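Local coordinates for endo-beta-mannanase (Opitutaceae bacterium TAV5, PDB 7BOB), which hydrolyses beta-1,4-mannosidic bonds as a homotrimeric family 5 glycoside hydrolase, an exo-mannosidase that probably releases mannose from chain ends, at residues A[260-265]-A[297-302]; A[34-39]-A[80-84]; A[117-121]-A[160-166]; A[490-496]-A[520-526]. All coordinates share one frame; numbering follows the deposited sequence.

Interaction 1: residues A[260-265]-A[297-302]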
# COMPACT_ATOMS: atom_id res chain seq x y z
N THR A 260 -5.41 12.34 -25.25
CA THR A 260 -5.77 10.95 -25.52
C THR A 260 -5.23 10.50 -26.88
O THR A 260 -4.62 9.43 -26.99
CB THR A 260 -7.29 10.77 -25.48
OG1 THR A 260 -7.81 11.15 -24.20
CG2 THR A 260 -7.68 9.31 -25.78
N ARG A 261 -5.43 11.32 -27.92
CA ARG A 261 -4.94 10.97 -29.26
C ARG A 261 -3.43 10.85 -29.31
O ARG A 261 -2.91 10.13 -30.16
CB ARG A 261 -5.38 12.00 -30.32
CG ARG A 261 -6.88 12.08 -30.53
CD ARG A 261 -7.23 13.34 -31.30
NE ARG A 261 -8.65 13.38 -31.65
CZ ARG A 261 -9.15 14.11 -32.65
NH1 ARG A 261 -8.35 14.88 -33.40
NH2 ARG A 261 -10.46 14.08 -32.89
N SER A 262 -2.70 11.52 -28.43
CA SER A 262 -1.26 11.37 -28.52
C SER A 262 -0.73 10.11 -27.83
O SER A 262 0.46 9.81 -27.96
CB SER A 262 -0.58 12.60 -27.92
OG SER A 262 -0.73 12.61 -26.50
N LEU A 263 -1.57 9.36 -27.11
CA LEU A 263 -1.05 8.26 -26.29
C LEU A 263 -0.48 7.14 -27.15
O LEU A 263 0.69 6.75 -27.00
CB LEU A 263 -2.16 7.72 -25.40
CG LEU A 263 -2.64 8.67 -24.30
CD1 LEU A 263 -4.00 8.17 -23.79
CD2 LEU A 263 -1.60 8.71 -23.19
N LEU A 264 -1.29 6.60 -28.05
CA LEU A 264 -0.83 5.46 -28.85
C LEU A 264 0.39 5.81 -29.70
O LEU A 264 1.39 5.07 -29.64
CB LEU A 264 -2.02 4.92 -29.65
CG LEU A 264 -1.96 3.53 -30.29
CD1 LEU A 264 -1.44 2.52 -29.30
CD2 LEU A 264 -3.35 3.13 -30.81
N PRO A 265 0.43 6.94 -30.43
CA PRO A 265 1.68 7.28 -31.13
C PRO A 265 2.88 7.41 -30.21
O PRO A 265 3.99 7.04 -30.59
CB PRO A 265 1.36 8.62 -31.82
CG PRO A 265 -0.13 8.62 -31.94
CD PRO A 265 -0.63 7.91 -30.72
N ALA A 297 -13.10 10.93 -36.31
CA ALA A 297 -12.04 11.93 -36.16
C ALA A 297 -10.85 11.36 -35.38
O ALA A 297 -9.69 11.66 -35.71
CB ALA A 297 -12.57 13.18 -35.46
N TYR A 298 -11.12 10.53 -34.36
CA TYR A 298 -10.04 9.92 -33.60
C TYR A 298 -9.16 9.07 -34.50
O TYR A 298 -7.92 9.16 -34.46
CB TYR A 298 -10.62 9.08 -32.46
CG TYR A 298 -9.60 8.23 -31.73
CD1 TYR A 298 -8.80 8.78 -30.73
CD2 TYR A 298 -9.46 6.88 -32.01
CE1 TYR A 298 -7.87 8.02 -30.04
CE2 TYR A 298 -8.55 6.08 -31.31
CZ TYR A 298 -7.75 6.66 -30.34
OH TYR A 298 -6.83 5.89 -29.66
N LEU A 299 -9.79 8.22 -35.33
CA LEU A 299 -9.01 7.34 -36.18
C LEU A 299 -8.20 8.14 -37.19
O LEU A 299 -7.03 7.82 -37.43
CB LEU A 299 -9.93 6.34 -36.88
CG LEU A 299 -10.60 5.33 -35.93
CD1 LEU A 299 -11.54 4.43 -36.70
CD2 LEU A 299 -9.58 4.51 -35.17
N ARG A 300 -8.79 9.21 -37.74
CA ARG A 300 -8.06 10.02 -38.71
C ARG A 300 -6.86 10.71 -38.08
O ARG A 300 -5.95 11.11 -38.81
CB ARG A 300 -8.99 11.05 -39.37
CG ARG A 300 -9.84 10.38 -40.47
CD ARG A 300 -11.18 11.05 -40.69
NE ARG A 300 -11.99 10.26 -41.62
CZ ARG A 300 -11.73 10.16 -42.93
NH1 ARG A 300 -10.70 10.81 -43.46
NH2 ARG A 300 -12.49 9.40 -43.71
N ALA A 301 -6.84 10.86 -36.75
CA ALA A 301 -5.63 11.38 -36.13
C ALA A 301 -4.63 10.27 -35.79
O ALA A 301 -3.45 10.35 -36.15
CB ALA A 301 -6.00 12.19 -34.87
N ILE A 302 -5.08 9.22 -35.11
CA ILE A 302 -4.08 8.33 -34.51
C ILE A 302 -3.40 7.43 -35.54
O ILE A 302 -2.22 7.10 -35.37
CB ILE A 302 -4.70 7.51 -33.37
CG1 ILE A 302 -5.82 6.64 -33.91
CG2 ILE A 302 -5.16 8.44 -32.23
CD1 ILE A 302 -5.70 5.21 -33.46
O HOH W 1 -4.32 6.94 -28.25

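Interaction 2: residues A[34-39]-A[80-84]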
# COMPACT_ATOMS: atom_id res chain seq x y z
N TRP A 34 -13.15 -22.42 -30.44
CA TRP A 34 -12.63 -23.76 -30.70
C TRP A 34 -13.62 -24.84 -30.30
O TRP A 34 -13.66 -25.91 -30.93
CB TRP A 34 -11.30 -23.95 -29.99
CG TRP A 34 -10.26 -22.99 -30.48
CD1 TRP A 34 -9.74 -21.91 -29.81
CD2 TRP A 34 -9.62 -23.00 -31.77
NE1 TRP A 34 -8.82 -21.26 -30.59
CE2 TRP A 34 -8.73 -21.90 -31.80
CE3 TRP A 34 -9.72 -23.83 -32.90
CZ2 TRP A 34 -7.93 -21.61 -32.92
CZ3 TRP A 34 -8.93 -23.54 -34.01
CH2 TRP A 34 -8.05 -22.44 -34.02
N GLN A 35 -14.44 -24.58 -29.27
CA GLN A 35 -15.43 -25.57 -28.83
C GLN A 35 -16.69 -25.51 -29.68
O GLN A 35 -17.24 -26.54 -30.07
CB GLN A 35 -15.80 -25.35 -27.36
CG GLN A 35 -14.63 -25.42 -26.38
CD GLN A 35 -14.09 -26.84 -26.24
OE1 GLN A 35 -14.78 -27.83 -26.53
NE2 GLN A 35 -12.86 -26.96 -25.74
N ALA A 36 -17.17 -24.30 -29.99
CA ALA A 36 -18.43 -24.19 -30.71
C ALA A 36 -18.27 -24.41 -32.21
O ALA A 36 -19.21 -24.87 -32.87
CB ALA A 36 -19.07 -22.82 -30.44
N TRP A 37 -17.08 -24.10 -32.76
CA TRP A 37 -16.70 -24.15 -34.17
C TRP A 37 -17.86 -23.90 -35.14
O TRP A 37 -18.35 -24.85 -35.77
CB TRP A 37 -16.04 -25.49 -34.50
CG TRP A 37 -15.16 -25.41 -35.74
CD1 TRP A 37 -15.31 -26.12 -36.90
CD2 TRP A 37 -14.02 -24.56 -35.94
NE1 TRP A 37 -14.32 -25.78 -37.80
CE2 TRP A 37 -13.51 -24.83 -37.22
CE3 TRP A 37 -13.36 -23.63 -35.14
CZ2 TRP A 37 -12.39 -24.18 -37.73
CZ3 TRP A 37 -12.25 -22.98 -35.64
CH2 TRP A 37 -11.78 -23.25 -36.92
N PRO A 38 -18.35 -22.66 -35.27
CA PRO A 38 -19.36 -22.36 -36.30
C PRO A 38 -18.65 -22.06 -37.62
O PRO A 38 -18.36 -20.90 -37.98
CB PRO A 38 -20.08 -21.15 -35.72
CG PRO A 38 -18.98 -20.40 -34.97
CD PRO A 38 -18.02 -21.47 -34.46
N GLU A 39 -18.34 -23.13 -38.36
CA GLU A 39 -17.37 -23.00 -39.45
C GLU A 39 -17.90 -22.14 -40.59
O GLU A 39 -17.15 -21.33 -41.14
CB GLU A 39 -16.96 -24.37 -39.96
CG GLU A 39 -15.75 -24.28 -40.89
CD GLU A 39 -15.27 -25.64 -41.37
OE1 GLU A 39 -14.49 -26.29 -40.64
OE2 GLU A 39 -15.68 -26.05 -42.48
N ARG A 80 -9.35 -28.46 -36.46
CA ARG A 80 -9.96 -27.16 -36.70
C ARG A 80 -8.90 -26.09 -36.94
O ARG A 80 -9.07 -25.23 -37.81
CB ARG A 80 -10.87 -26.82 -35.53
CG ARG A 80 -12.09 -27.68 -35.55
CD ARG A 80 -12.87 -27.63 -34.25
NE ARG A 80 -14.00 -28.55 -34.30
CZ ARG A 80 -14.85 -28.77 -33.31
NH1 ARG A 80 -14.72 -28.13 -32.14
NH2 ARG A 80 -15.85 -29.63 -33.48
N LEU A 81 -7.79 -26.14 -36.20
CA LEU A 81 -6.68 -25.23 -36.48
C LEU A 81 -6.25 -25.33 -37.94
O LEU A 81 -6.13 -24.32 -38.65
CB LEU A 81 -5.50 -25.49 -35.54
CG LEU A 81 -4.26 -24.58 -35.64
CD1 LEU A 81 -4.62 -23.10 -35.71
CD2 LEU A 81 -3.27 -24.83 -34.50
N LEU A 82 -6.03 -26.56 -38.42
CA LEU A 82 -5.57 -26.70 -39.79
C LEU A 82 -6.62 -26.19 -40.78
O LEU A 82 -6.28 -25.56 -41.78
CB LEU A 82 -5.15 -28.15 -40.10
CG LEU A 82 -4.54 -28.32 -41.52
CD1 LEU A 82 -3.31 -29.25 -41.55
CD2 LEU A 82 -5.55 -28.75 -42.60
N ARG A 83 -7.91 -26.43 -40.50
CA ARG A 83 -8.95 -25.94 -41.40
C ARG A 83 -8.96 -24.41 -41.46
O ARG A 83 -9.14 -23.82 -42.53
CB ARG A 83 -10.32 -26.49 -40.99
CG ARG A 83 -10.42 -28.07 -41.05
CD ARG A 83 -11.86 -28.60 -40.93
NE ARG A 83 -12.65 -28.13 -42.06
CZ ARG A 83 -13.66 -28.79 -42.63
NH1 ARG A 83 -14.04 -29.98 -42.18
NH2 ARG A 83 -14.30 -28.24 -43.67
N LEU A 84 -8.73 -23.75 -40.31
CA LEU A 84 -8.65 -22.29 -40.29
C LEU A 84 -7.45 -21.79 -41.08
O LEU A 84 -7.60 -20.91 -41.93
CB LEU A 84 -8.59 -21.78 -38.84
CG LEU A 84 -8.70 -20.28 -38.56
CD1 LEU A 84 -9.94 -19.69 -39.19
CD2 LEU A 84 -8.71 -20.04 -37.04

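Interaction 3: residues A[117-121]-A[160-166]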
# COMPACT_ATOMS: atom_id res chain seq x y z
N THR A 117 -1.68 -21.77 -7.83
CA THR A 117 -0.37 -21.73 -7.18
C THR A 117 0.78 -21.85 -8.16
O THR A 117 1.93 -21.62 -7.78
CB THR A 117 -0.25 -22.84 -6.12
OG1 THR A 117 0.02 -24.09 -6.78
CG2 THR A 117 -1.52 -22.97 -5.29
N GLN A 118 0.52 -22.22 -9.42
CA GLN A 118 1.58 -22.45 -10.39
C GLN A 118 1.70 -21.23 -11.28
O GLN A 118 0.85 -20.99 -12.15
CB GLN A 118 1.29 -23.69 -11.23
CG GLN A 118 1.43 -25.01 -10.49
CD GLN A 118 0.97 -26.10 -11.40
OE1 GLN A 118 -0.21 -26.45 -11.40
NE2 GLN A 118 1.87 -26.57 -12.26
N ASN A 119 2.76 -20.47 -11.06
CA ASN A 119 3.05 -19.26 -11.79
C ASN A 119 3.49 -19.60 -13.21
O ASN A 119 4.45 -20.36 -13.40
CB ASN A 119 4.15 -18.49 -11.07
CG ASN A 119 4.52 -17.19 -11.79
OD1 ASN A 119 5.25 -17.21 -12.79
ND2 ASN A 119 4.02 -16.07 -11.29
N LEU A 120 2.80 -19.02 -14.20
CA LEU A 120 3.05 -19.36 -15.60
C LEU A 120 4.53 -19.28 -15.96
O LEU A 120 5.04 -20.10 -16.73
CB LEU A 120 2.24 -18.45 -16.54
CG LEU A 120 2.47 -18.69 -18.04
CD1 LEU A 120 1.66 -19.88 -18.54
CD2 LEU A 120 2.20 -17.45 -18.92
N PHE A 121 5.25 -18.32 -15.38
CA PHE A 121 6.61 -18.04 -15.81
C PHE A 121 7.68 -18.80 -15.03
O PHE A 121 8.75 -19.09 -15.57
CB PHE A 121 6.90 -16.53 -15.68
CG PHE A 121 5.97 -15.66 -16.48
CD1 PHE A 121 5.87 -15.80 -17.86
CD2 PHE A 121 5.21 -14.68 -15.85
CE1 PHE A 121 5.01 -14.99 -18.60
CE2 PHE A 121 4.36 -13.85 -16.58
CZ PHE A 121 4.26 -14.00 -17.97
N LEU A 160 -0.74 -10.23 -17.10
CA LEU A 160 -1.06 -11.35 -16.24
C LEU A 160 -0.64 -11.06 -14.80
O LEU A 160 0.45 -10.52 -14.56
CB LEU A 160 -0.34 -12.60 -16.73
CG LEU A 160 -0.91 -13.25 -17.99
CD1 LEU A 160 0.08 -14.26 -18.55
CD2 LEU A 160 -2.28 -13.89 -17.71
N PRO A 161 -1.46 -11.43 -13.82
CA PRO A 161 -1.01 -11.33 -12.42
C PRO A 161 0.31 -12.03 -12.20
O PRO A 161 1.07 -11.64 -11.31
CB PRO A 161 -2.13 -12.00 -11.61
CG PRO A 161 -3.19 -12.40 -12.57
CD PRO A 161 -2.67 -12.26 -13.98
N ASP A 162 0.60 -13.06 -13.01
CA ASP A 162 1.84 -13.83 -12.85
C ASP A 162 3.08 -12.97 -12.97
O ASP A 162 4.13 -13.33 -12.43
CB ASP A 162 1.89 -14.97 -13.89
CG ASP A 162 0.63 -15.80 -13.92
OD1 ASP A 162 -0.44 -15.23 -14.22
OD2 ASP A 162 0.71 -17.03 -13.65
N CYS A 163 3.00 -11.84 -13.71
CA CYS A 163 4.14 -10.91 -13.85
C CYS A 163 4.58 -10.28 -12.52
O CYS A 163 5.75 -9.91 -12.38
CB CYS A 163 3.78 -9.78 -14.80
SG CYS A 163 3.40 -10.39 -16.44
N SER A 164 3.64 -10.06 -11.60
CA SER A 164 3.99 -9.49 -10.29
C SER A 164 4.72 -10.49 -9.43
O SER A 164 5.58 -10.12 -8.63
CB SER A 164 2.74 -9.02 -9.53
OG SER A 164 1.82 -8.33 -10.35
N ALA A 165 4.40 -11.77 -9.57
CA ALA A 165 4.95 -12.79 -8.70
C ALA A 165 6.24 -13.40 -9.22
O ALA A 165 6.98 -14.01 -8.45
CB ALA A 165 3.90 -13.88 -8.48
N ALA A 166 6.53 -13.27 -10.51
CA ALA A 166 7.77 -13.78 -11.06
C ALA A 166 8.77 -12.64 -11.18
O ALA A 166 8.39 -11.52 -11.51
CB ALA A 166 7.55 -14.41 -12.42

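Interaction 4: residues A[490-496]-A[520-526]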
# COMPACT_ATOMS: atom_id res chain seq x y z
N ALA A 490 26.48 25.15 -11.64
CA ALA A 490 26.10 25.63 -10.31
C ALA A 490 26.33 24.50 -9.32
O ALA A 490 26.30 23.32 -9.68
CB ALA A 490 24.64 26.08 -10.29
N GLU A 491 26.61 24.87 -8.07
CA GLU A 491 26.79 23.95 -6.96
C GLU A 491 25.64 24.10 -5.98
O GLU A 491 25.01 25.16 -5.89
CB GLU A 491 28.11 24.23 -6.22
CG GLU A 491 29.32 23.62 -6.86
CD GLU A 491 30.59 24.33 -6.46
OE1 GLU A 491 30.59 25.03 -5.43
OE2 GLU A 491 31.60 24.20 -7.19
N ILE A 492 25.38 23.03 -5.22
CA ILE A 492 24.38 23.07 -4.16
C ILE A 492 25.03 23.71 -2.93
O ILE A 492 26.00 23.18 -2.38
CB ILE A 492 23.84 21.68 -3.82
CG1 ILE A 492 23.17 21.02 -5.03
CG2 ILE A 492 22.84 21.78 -2.69
CD1 ILE A 492 22.68 19.57 -4.74
N ALA A 493 24.47 24.84 -2.49
CA ALA A 493 24.95 25.47 -1.27
C ALA A 493 24.27 24.90 -0.04
O ALA A 493 24.91 24.73 1.01
CB ALA A 493 24.74 26.98 -1.32
N ASP A 494 22.98 24.60 -0.14
CA ASP A 494 22.21 24.03 0.96
C ASP A 494 20.89 23.54 0.39
O ASP A 494 20.50 23.91 -0.72
CB ASP A 494 21.95 25.06 2.08
CG ASP A 494 21.39 24.43 3.36
OD1 ASP A 494 21.40 23.18 3.48
OD2 ASP A 494 20.92 25.18 4.24
N TYR A 495 20.21 22.70 1.18
CA TYR A 495 18.80 22.49 0.94
C TYR A 495 18.01 23.71 1.40
O TYR A 495 18.50 24.57 2.12
CB TYR A 495 18.31 21.26 1.70
CG TYR A 495 19.19 20.06 1.48
CD1 TYR A 495 19.08 19.29 0.32
CD2 TYR A 495 20.15 19.70 2.42
CE1 TYR A 495 19.89 18.19 0.13
CE2 TYR A 495 20.96 18.63 2.23
CZ TYR A 495 20.83 17.86 1.10
OH TYR A 495 21.66 16.77 0.94
N ARG A 496 16.74 23.75 1.00
CA ARG A 496 15.80 24.74 1.52
C ARG A 496 14.42 24.11 1.53
O ARG A 496 14.21 23.04 0.96
CB ARG A 496 15.81 26.01 0.67
CG ARG A 496 15.72 25.71 -0.82
CD ARG A 496 15.07 26.87 -1.56
NE ARG A 496 13.74 27.10 -1.02
CZ ARG A 496 13.08 28.25 -1.13
NH1 ARG A 496 13.63 29.27 -1.78
NH2 ARG A 496 11.86 28.36 -0.60
N ARG A 520 14.11 20.56 -2.35
CA ARG A 520 14.48 21.77 -3.06
C ARG A 520 15.86 22.21 -2.58
O ARG A 520 16.22 22.00 -1.42
CB ARG A 520 13.43 22.84 -2.83
CG ARG A 520 13.52 23.98 -3.79
CD ARG A 520 12.26 24.77 -3.76
NE ARG A 520 12.45 26.04 -4.43
CZ ARG A 520 11.68 27.10 -4.25
NH1 ARG A 520 10.66 27.03 -3.40
NH2 ARG A 520 11.93 28.22 -4.92
N VAL A 521 16.63 22.82 -3.48
CA VAL A 521 18.01 23.15 -3.19
C VAL A 521 18.23 24.63 -3.43
O VAL A 521 17.57 25.26 -4.27
CB VAL A 521 19.03 22.35 -4.03
CG1 VAL A 521 19.09 20.91 -3.55
CG2 VAL A 521 18.69 22.45 -5.51
N ARG A 522 19.17 25.19 -2.67
CA ARG A 522 19.71 26.52 -2.90
C ARG A 522 21.04 26.38 -3.63
O ARG A 522 21.96 25.70 -3.14
CB ARG A 522 19.88 27.26 -1.58
CG ARG A 522 20.14 28.73 -1.75
CD ARG A 522 21.19 29.24 -0.78
NE ARG A 522 20.64 29.49 0.55
CZ ARG A 522 20.93 30.56 1.28
NH1 ARG A 522 21.75 31.49 0.81
NH2 ARG A 522 20.39 30.71 2.49
N ILE A 523 21.16 27.00 -4.79
CA ILE A 523 22.36 26.83 -5.59
C ILE A 523 23.22 28.08 -5.52
O ILE A 523 22.77 29.17 -5.18
CB ILE A 523 22.02 26.46 -7.05
CG1 ILE A 523 21.10 27.51 -7.66
CG2 ILE A 523 21.39 25.04 -7.09
CD1 ILE A 523 21.81 28.62 -8.42
N GLU A 524 24.50 27.89 -5.85
CA GLU A 524 25.44 28.98 -6.08
C GLU A 524 25.95 28.88 -7.52
O GLU A 524 26.47 27.82 -7.90
CB GLU A 524 26.61 28.91 -5.10
CG GLU A 524 27.46 30.16 -5.05
CD GLU A 524 26.73 31.30 -4.37
OE1 GLU A 524 26.07 31.07 -3.32
OE2 GLU A 524 26.82 32.43 -4.91
N PRO A 525 25.80 29.91 -8.34
CA PRO A 525 26.28 29.82 -9.73
C PRO A 525 27.79 29.63 -9.82
O PRO A 525 28.56 30.24 -9.09
CB PRO A 525 25.84 31.16 -10.33
CG PRO A 525 24.57 31.49 -9.57
CD PRO A 525 24.88 31.05 -8.15
N ARG A 526 28.20 28.72 -10.70
CA ARG A 526 29.62 28.44 -10.95
C ARG A 526 29.78 28.27 -12.46
O ARG A 526 30.18 27.22 -12.97
CB ARG A 526 30.13 27.22 -10.19
CG ARG A 526 30.19 27.39 -8.65
CD ARG A 526 31.39 28.24 -8.18
NE ARG A 526 31.11 29.05 -6.98
CZ ARG A 526 31.34 28.66 -5.72
NH1 ARG A 526 31.86 27.46 -5.49
NH2 ARG A 526 31.06 29.46 -4.68

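Interaction 1: residues A[260-265]-A[297-302]
Arg261 of one outer barrel helix, 258-272, packs as a knob into the next, 292-309, among Ala297, Tyr298, Ala301 and Ile302. The two segment axes approach to 9.6 Å and run in broadly the same direction, crossing at -39°. No direct hydrogen bond joins the segments; the direct contact rests on packing, with one water as the polar link. The extended arginine chain slides past Tyr298 in the opposite sense, with CG 3.8 Å from CD1 of that ring. Farther out, Arg261 NH2 reaches CB of Ala297 at 3.4 Å, and the carbonyl O of Ala297 lies over one face of the guanidinium, offset toward its rim. Arg261 NE is satisfied by Leu255 O in the loop before the helix. At the other end of the contact Leu264 CD2 meets Ile302 CD1 at 4.1 Å.

The water fits between Leu264 N and Thr260 O, which stand 4.5 Å apart, too far for the usual helical bond, accepting from the former and donating to the latter at 2.8 Å. It also donates to Tyr298 OH at 3.1 Å; chi1 of 171° swings the phenol away from its own backbone N and across to the neighbouring helix. Pro265, which has no N-H to give, sits where the helix kinks. Strand 277-282 connects the two helices, as expected for consecutive outer helices of a (beta/alpha)8 barrel.

Interaction 2: residues A[34-39]-A[80-84]
The indole of Trp34 reaches helix 75-89 with its six-membered ring, CH2 lying 3.9 Å from Leu81 CD1 and equally far from Leu84 CD2. Beside it Trp37 brings its own CH2 within 4.0 Å of Leu84 CB. The NE1 end of Trp34 turns to Phe60 O.

Outward from this centre, the chain of Arg80 runs over one face of the Trp37 indole. Its CG stands 3.5 Å from the centroid of the five-membered ring and 6° off the normal, a clear CH-pi contact. Because the arginine is extended, its guanidinium passes beyond the ring and over Trp37 CB, yet stays within 2° of parallel to the indole. From there NH1 donates to Trp34 O at 2.7 Å, bent at the hydrogen (136°) although that oxygen lies at the edge of the guanidinium.

At the polar rim Glu39 uses both oxygens. Trp37 NE1 donates to Glu39 OE1 at 2.9 Å, while Glu39 OE2 forms a salt bridge with Arg83 NH2 at 2.8 Å. The inverse gamma turn centred on Pro38 probably helps Trp37 and Glu39 point toward helix 75-89. Trp37 is thus fixed twice, by Arg80 across its face and by Glu39 at its nitrogen, while the Glu39-Arg83 salt bridge lies at the outer edge.

Interaction 3: residues A[117-121]-A[160-166]
Asn119 and Asp162 exchange bonds in both directions, each side chain gripping backbone of the other segment. Asn119 ND2 donates to Asp162 O at 3.0 Å, in the carbonyl plane on a lone pair, with an angle of 164° at the hydrogen. In return Asp162 OD2 accepts from Leu120 N at 2.9 Å, almost straight at 177°, on the anti side and tilted out of the carboxylate plane. Asn119 OD1 also accepts from Phe121 N, which stands above the carbonyl plane, at 2.8 Å, an Asx turn, and from Ser122 N. With chi1 at 180° the amide extends from the loop toward Asp162, whose carbonyl O also accepts from Ala166 N at 3.1 Å. Were Asn119 an alanine, the Asx turn would probably lose its acceptor and Asp162 O its donor from across the contact.

Next to these bonds Phe121 lies against the short helix, with CE2 3.6 Å from Cys163 SG in an oblique sulfur-aromatic contact. Leu120 CD2 meets Leu160 CD1 at 3.8 Å.

The contact ties the loop leading into helix 124-141 to the one that follows strand 151-154. Helix 168-183 backs it, Trp174 meeting the Phe121 ring edge-to-face and touching Leu120, while Trp110 borders both leucines.

Interaction 4: residues A[490-496]-A[520-526]
Arg496 and Arg520, among the residues with most surface covered here, lie side by side at one end of an antiparallel strand pair. Their guanidinium groups stack flat, centres 3.6 Å apart and planes 13° from parallel, the NH1 of Arg520 over one face of Arg496. The bend at chi3 (-59°) turns the end of Arg496 onto the straighter arginine. Two positive groups so close would repel, but Asp534 forms a salt bridge with Arg520 NH2 and Glu536 makes a long, weak ion pair with Arg496 NH2, which probably offsets the charge. A leucine in place of Arg496 would probably leave one face of Arg520 without its flat partner and Glu536 without its distant mate.

Glu491 carries the contact at the opposite end. Its OE1 forms a salt bridge with Arg526 NH1 at 2.7 Å, the two planes nearly perpendicular (86°), and a weak bond with Ala290 N of the second subunit. The backbone beside it pairs twice with Glu524: Glu491 N to Glu524 O at 3.0 Å and Glu524 N to Glu491 O at 2.8 Å.

Between these ends the register slips by one residue. Ala493 N donates to Arg522 O at 2.7 Å, and Asp494 N makes only a weak 3.4 Å bond to the same oxygen, before Arg522 N returns to Asp494 O at 2.7 Å. Asp494 OD1 is bonded to Leu255 N of the second subunit, whose Leu286 packs on Ile492 and Tyr495. This is an antiparallel pair of strands, not adjacent along the chain, carrying a classic beta bulge at a subunit interface of the homotrimer.

In the fold
Along the chain the contacts follow one another, interaction 2 first, then 3, 1 and 4, none enclosing another. The first three belong to the (beta/alpha)8 barrel: interaction 2 near its second strand, 56-62, interaction 3 in the loops after strands 94-101 and 151-154, interaction 1 on the helices flanking strand 277-282. Their centres lie 30 to 35 Å apart, with no touch between them. Interaction 4 lies in the following domain, its centre about 69 Å from that of interaction 2. Its Asp494 nevertheless meets the loop at Leu255 of the second subunit, the same loop that within each chain holds Arg261 of interaction 1, which links the outlying strands of one subunit to the barrel of the next.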